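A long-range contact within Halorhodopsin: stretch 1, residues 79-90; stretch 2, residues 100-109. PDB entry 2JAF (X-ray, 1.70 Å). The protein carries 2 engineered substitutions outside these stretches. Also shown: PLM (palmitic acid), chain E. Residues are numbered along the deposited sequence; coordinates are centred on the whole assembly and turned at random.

Stretch 1 (79-90) GLLSGLTVGMIE
Stretch 2, residues 100-109: EMVRSQWGRY

Two antiparallel strands, 87-90 and 101-104, form a two-stranded ladder whose N-to-C directions differ by 138°. A helix through Leu 80 and Leu 81 gives way at Gly 83 (phi/psi 88/-6) to a type I turn, Gly 83 to Val 86, which leads into the first strand; the second is followed by the helix that holds Gly 107 to Tyr 109. Stretch 2 enters at Glu 100, whose O accepts a CA-H contact from Glu 90 CA at 3.5 Å. Met 101 (m, m, m) faces Glu 90 in a non-hydrogen-bonded pair, CA-CA 4.4 Å, where side chains and CA-H...O contacts carry the contact; its SD lies 3.4 Å from Glu 90 CB, and its CB 3.6 Å from CE of Met 88, also m, m, m, whose end turns toward stretch 2, CE 3.4 Å from Met 101 O. Val 102 (m) pairs with Ile 89 through both backbone bonds, satisfying N and O on each side: Val 102 N to Ile 89 O and Ile 89 N to Val 102 O, each 2.9 Å and nearly straight.

Arg 103, chi1 t, sits opposite Met 88 on the face shared with Met 101 and Glu 90; its CG meets Val 86 CG1 at 3.8 Å. Ser 104 (t) closes the ladder: its N donates to Gly 87 O at 2.8 Å, and its O accepts from Gly 87 N at 3.2 Å. On its face, Ser 104 CB touches Ile 89 CG1 at 3.7 Å.

Beyond the strand, Gln 105 (phi/psi -84/64) turns the chain, and its OE1 receives Arg 108 NE at 2.8 Å. Trp 106 (chi1 p, chi2 -97°) lays its six-membered ring against Thr 85 CA, 3.9 Å from CA to centroid; palmitic acid covers the opposite face, with C2 3.5 Å from Trp 106 NE1, a buried donor without a partner.

Gly 107 N donates to Thr 85 O at 2.9 Å, more bent (132°) than the ladder bonds, and the fit demands glycine: an ideal CB would lie 2.0 Å from Thr 85 OG1. Finally, Arg 108 offers a guanidinium face to Leu 80 (m, t), whose CD1 reaches Arg 108 CG at 3.7 Å, the aliphatic part of Arg 108 packing on leucine.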

# COMPACT_ATOMS: atom_id res chain seq x y z
N GLY A 79 -9.35 16.67 0.23
CA GLY A 79 -7.94 16.92 0.46
C GLY A 79 -7.52 18.16 -0.31
O GLY A 79 -6.80 19.02 0.21
N LEU A 80 -7.99 18.26 -1.55
CA LEU A 80 -7.67 19.40 -2.39
C LEU A 80 -8.32 20.69 -1.88
O LEU A 80 -7.66 21.71 -1.71
CB LEU A 80 -8.11 19.14 -3.83
CG LEU A 80 -7.47 17.93 -4.53
CD1 LEU A 80 -8.04 17.79 -5.94
CD2 LEU A 80 -5.96 18.10 -4.57
N LEU A 81 -9.63 20.64 -1.65
CA LEU A 81 -10.36 21.80 -1.17
C LEU A 81 -9.75 22.38 0.10
O LEU A 81 -9.58 23.60 0.23
CB LEU A 81 -11.83 21.44 -0.93
CG LEU A 81 -12.75 21.50 -2.15
CD1 LEU A 81 -14.13 20.97 -1.80
CD2 LEU A 81 -12.84 22.94 -2.64
N SER A 82 -9.42 21.49 1.04
CA SER A 82 -8.85 21.90 2.32
C SER A 82 -7.42 22.42 2.21
O SER A 82 -6.92 23.07 3.13
CB SER A 82 -8.87 20.73 3.29
OG SER A 82 -7.85 19.81 2.97
N GLY A 83 -6.76 22.13 1.09
CA GLY A 83 -5.39 22.56 0.92
C GLY A 83 -4.39 21.56 1.49
O GLY A 83 -3.18 21.71 1.32
N LEU A 84 -4.89 20.52 2.15
CA LEU A 84 -4.02 19.51 2.74
C LEU A 84 -3.10 18.87 1.70
O LEU A 84 -1.91 18.69 1.94
CB LEU A 84 -4.85 18.41 3.41
CG LEU A 84 -4.05 17.22 3.97
CD1 LEU A 84 -3.24 17.68 5.17
CD2 LEU A 84 -5.00 16.09 4.39
N THR A 85 -3.66 18.53 0.54
CA THR A 85 -2.89 17.88 -0.51
C THR A 85 -2.61 18.74 -1.74
O THR A 85 -2.60 18.25 -2.87
CB THR A 85 -3.58 16.56 -0.94
OG1 THR A 85 -4.93 16.84 -1.34
CG2 THR A 85 -3.61 15.57 0.22
N VAL A 86 -2.37 20.03 -1.50
CA VAL A 86 -2.05 20.97 -2.57
C VAL A 86 -0.79 21.69 -2.12
O VAL A 86 -0.65 22.00 -0.94
CB VAL A 86 -3.16 22.03 -2.77
CG1 VAL A 86 -2.78 22.97 -3.91
CG2 VAL A 86 -4.48 21.35 -3.08
N GLY A 87 0.13 21.93 -3.04
CA GLY A 87 1.36 22.61 -2.68
C GLY A 87 1.94 23.42 -3.82
O GLY A 87 1.50 23.30 -4.96
N MET A 88 2.92 24.26 -3.51
CA MET A 88 3.56 25.08 -4.53
C MET A 88 4.89 24.44 -4.87
O MET A 88 5.68 24.12 -3.98
CB MET A 88 3.77 26.51 -4.02
CG MET A 88 2.49 27.28 -3.74
SD MET A 88 1.39 27.41 -5.18
CE MET A 88 2.42 28.27 -6.34
N ILE A 89 5.13 24.22 -6.16
CA ILE A 89 6.37 23.59 -6.62
C ILE A 89 7.10 24.53 -7.57
O ILE A 89 6.49 25.11 -8.46
CB ILE A 89 6.08 22.27 -7.37
CG1 ILE A 89 5.14 21.37 -6.56
CG2 ILE A 89 7.39 21.55 -7.65
CD1 ILE A 89 5.71 20.89 -5.25
N GLU A 90 8.41 24.67 -7.39
CA GLU A 90 9.19 25.53 -8.26
C GLU A 90 9.63 24.76 -9.50
O GLU A 90 10.28 23.73 -9.40
CB GLU A 90 10.42 26.05 -7.53
CG GLU A 90 11.21 27.06 -8.33
CD GLU A 90 12.35 27.67 -7.53
OE1 GLU A 90 12.07 28.25 -6.46
OE2 GLU A 90 13.51 27.57 -7.98
N GLU A 100 9.48 29.85 -11.48
CA GLU A 100 8.20 30.29 -10.95
C GLU A 100 7.59 29.18 -10.11
O GLU A 100 7.91 28.00 -10.32
CB GLU A 100 7.24 30.65 -12.08
CG GLU A 100 7.62 31.87 -12.89
CD GLU A 100 6.62 32.18 -13.98
OE1 GLU A 100 5.41 32.15 -13.69
OE2 GLU A 100 7.04 32.44 -15.13
N MET A 101 6.74 29.54 -9.17
CA MET A 101 6.06 28.57 -8.32
C MET A 101 4.70 28.28 -8.94
O MET A 101 3.96 29.20 -9.26
CB MET A 101 5.85 29.13 -6.92
CG MET A 101 7.12 29.54 -6.21
SD MET A 101 8.21 28.14 -5.97
CE MET A 101 7.57 27.50 -4.44
N VAL A 102 4.38 27.00 -9.10
CA VAL A 102 3.09 26.64 -9.67
C VAL A 102 2.30 25.78 -8.68
O VAL A 102 2.88 25.04 -7.88
CB VAL A 102 3.24 25.86 -11.00
CG1 VAL A 102 4.05 26.69 -11.99
CG2 VAL A 102 3.90 24.52 -10.76
N ARG A 103 0.98 25.91 -8.73
CA ARG A 103 0.10 25.15 -7.85
C ARG A 103 -0.02 23.71 -8.33
O ARG A 103 -0.48 23.46 -9.46
CB ARG A 103 -1.27 25.83 -7.81
CG ARG A 103 -2.32 25.14 -6.97
CD ARG A 103 -3.65 25.89 -7.07
NE ARG A 103 -3.62 27.15 -6.35
CZ ARG A 103 -4.07 27.30 -5.10
NH1 ARG A 103 -4.58 26.27 -4.45
NH2 ARG A 103 -4.00 28.49 -4.52
N SER A 104 0.37 22.77 -7.48
CA SER A 104 0.31 21.35 -7.82
C SER A 104 -0.73 20.61 -6.99
O SER A 104 -0.60 20.51 -5.77
CB SER A 104 1.68 20.69 -7.61
OG SER A 104 1.61 19.29 -7.82
N GLN A 105 -1.76 20.10 -7.65
CA GLN A 105 -2.81 19.35 -6.96
C GLN A 105 -2.31 17.92 -6.84
O GLN A 105 -2.89 16.99 -7.41
CB GLN A 105 -4.11 19.38 -7.77
CG GLN A 105 -4.65 20.79 -8.05
CD GLN A 105 -5.99 20.78 -8.77
OE1 GLN A 105 -6.18 20.06 -9.75
NE2 GLN A 105 -6.92 21.60 -8.29
N TRP A 106 -1.22 17.74 -6.09
CA TRP A 106 -0.62 16.43 -5.93
C TRP A 106 -1.50 15.41 -5.22
O TRP A 106 -1.24 14.20 -5.29
CB TRP A 106 0.74 16.53 -5.24
CG TRP A 106 0.74 17.09 -3.86
CD1 TRP A 106 1.01 18.39 -3.50
CD2 TRP A 106 0.53 16.37 -2.64
NE1 TRP A 106 0.99 18.51 -2.13
CE2 TRP A 106 0.69 17.29 -1.58
CE3 TRP A 106 0.21 15.04 -2.34
CZ2 TRP A 106 0.55 16.92 -0.24
CZ3 TRP A 106 0.07 14.67 -1.01
CH2 TRP A 106 0.24 15.61 0.03
N GLY A 107 -2.53 15.88 -4.54
CA GLY A 107 -3.43 14.96 -3.87
C GLY A 107 -4.18 14.12 -4.89
O GLY A 107 -4.63 13.02 -4.59
N ARG A 108 -4.32 14.63 -6.11
CA ARG A 108 -5.01 13.84 -7.13
C ARG A 108 -4.18 12.59 -7.41
O ARG A 108 -4.69 11.47 -7.38
CB ARG A 108 -5.17 14.62 -8.43
CG ARG A 108 -6.22 15.72 -8.43
CD ARG A 108 -6.35 16.32 -9.84
NE ARG A 108 -7.28 17.44 -9.92
CZ ARG A 108 -8.60 17.33 -10.06
NH1 ARG A 108 -9.18 16.14 -10.13
NH2 ARG A 108 -9.33 18.43 -10.16
N TYR A 109 -2.90 12.80 -7.67
CA TYR A 109 -1.99 11.71 -7.99
C TYR A 109 -1.92 10.69 -6.86
O TYR A 109 -1.92 9.48 -7.10
CB TYR A 109 -0.60 12.28 -8.34
CG TYR A 109 -0.68 13.56 -9.15
CD1 TYR A 109 -1.66 13.73 -10.14
CD2 TYR A 109 0.19 14.62 -8.92
CE1 TYR A 109 -1.77 14.92 -10.86
CE2 TYR A 109 0.10 15.82 -9.64
CZ TYR A 109 -0.89 15.96 -10.61
OH TYR A 109 -1.00 17.13 -11.32
C1 PLM E . 4.80 18.85 -0.88
O1 PLM E . 4.07 19.66 -0.29
O2 PLM E . 5.99 19.11 -1.17
C2 PLM E . 4.21 17.50 -1.24
C3 PLM E . 4.70 16.26 -0.49
C4 PLM E . 3.91 15.06 -1.02
C5 PLM E . 4.25 13.72 -0.40
C6 PLM E . 3.50 13.47 0.90
C7 PLM E . 2.57 12.27 0.83
C8 PLM E . 1.86 12.05 2.14
C9 PLM E . 0.95 10.83 2.05
CA PLM E . 0.21 10.56 3.35
CB PLM E . -0.56 9.26 3.48
CC PLM E . 0.25 7.98 3.38
CD PLM E . -0.64 6.77 3.59
CE PLM E . 0.17 5.48 3.48
CF PLM E . -0.66 4.46 2.71
CG PLM E . 0.08 3.15 2.54